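Putative sugar isomerase (PDB 3LMZ) probably acts as a sugar isomerase, built on the TIM barrel of the xylose isomerase-like family. Local coordinates at the interface of chains A and B. Numbering follows the deposited sequence. Chains: chain A/B, Putative sugar isomerase.

The interface of chains A and B. Residues chain A 9-11; chain B 209-211.
A:Lys10 and B:Asp211 meet through carbon rather than charge: CB of the lysine packs on CG, the carboxylate carbon, at 3.6 Å and on the aspartate CB. The B:Asp211 CG stands anti to its backbone N (chi1 -170°), which carries the carboxylate towards the backbone of the chain A tail, where OD2 approaches the A:Lys10 CA at 3.5 Å. An aspartate suits this place because its short side chain offers a flat carbon to the lysine while OD1 takes up a water. The A:Lys10 CG lies between its own backbone N and carbonyl carbon (chi1 70°), and from there the extended chain runs alongside the 209-211 backbone, its CD passing the B:Ile210 carbonyl O at 3.5 Å and its methylenes bringing NZ to water.

Polar contact across the patch is made by water. One water joins the A:Lys10 backbone N, at 2.9 Å and nearly straight (172° at H), to the carbonyl O of B:Lys209. A second links NZ, the terminal amino group of A:Lys10, to the B:Ile210 carbonyl O; both bridges use chain B backbone, so those side chains matter little to them. A third ties the A:Ala11 backbone N to the carboxylate OD1 of B:Asp211, 2.7 Å from that water. An alanine in place of B:Asp211 would probably leave this third water without its chain B acceptor and open a gap beside the A:Lys10 CB.

This small, hydrated patch lays the N-terminal tail of one copy along a loop just before helix 212-221 of the other, and its symmetry twin repeats the exchange, which may help hold a dimer together.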
# COMPACT_ATOMS: atom_id res chain seq x y z
N PRO A 9 16.04 7.55 15.01
CA PRO A 9 15.86 6.91 13.70
C PRO A 9 15.18 5.57 13.73
O PRO A 9 15.45 4.75 14.60
CB PRO A 9 17.30 6.70 13.20
CG PRO A 9 18.08 7.75 13.90
CD PRO A 9 17.43 7.98 15.22
N LYS A 10 14.33 5.32 12.74
CA LYS A 10 13.69 4.01 12.61
C LYS A 10 14.72 2.95 12.21
O LYS A 10 15.84 3.27 11.80
CB LYS A 10 12.55 4.05 11.59
CG LYS A 10 12.95 4.22 10.11
CD LYS A 10 11.70 4.28 9.14
CE LYS A 10 12.10 4.33 7.70
NZ LYS A 10 10.94 4.29 6.74
N ALA A 11 14.32 1.69 12.31
CA ALA A 11 15.21 0.60 11.94
C ALA A 11 15.58 0.66 10.47
O ALA A 11 14.75 1.01 9.62
CB ALA A 11 14.59 -0.73 12.27
N LYS B 209 10.57 9.10 7.42
CA LYS B 209 11.41 8.93 8.62
C LYS B 209 10.66 8.40 9.83
O LYS B 209 11.31 8.04 10.82
CB LYS B 209 12.10 10.26 9.01
CG LYS B 209 13.12 10.72 8.00
CD LYS B 209 14.23 9.72 7.89
N ILE B 210 9.33 8.36 9.81
CA ILE B 210 8.55 8.00 11.00
C ILE B 210 8.74 6.51 11.32
O ILE B 210 8.78 5.70 10.39
CB ILE B 210 7.06 8.31 10.81
CG1 ILE B 210 6.82 9.81 10.72
CG2 ILE B 210 6.24 7.63 11.94
CD1 ILE B 210 6.82 10.57 12.06
N ASP B 211 8.97 6.19 12.60
CA ASP B 211 9.18 4.80 12.99
C ASP B 211 7.82 4.17 13.31
O ASP B 211 7.33 4.19 14.45
CB ASP B 211 10.08 4.76 14.20
CG ASP B 211 10.57 3.36 14.56
OD1 ASP B 211 9.97 2.36 14.13
OD2 ASP B 211 11.60 3.31 15.30
O HOH W 1 8.63 5.43 7.69
O HOH W 2 13.92 7.57 10.88
O HOH W 3 11.62 0.62 12.81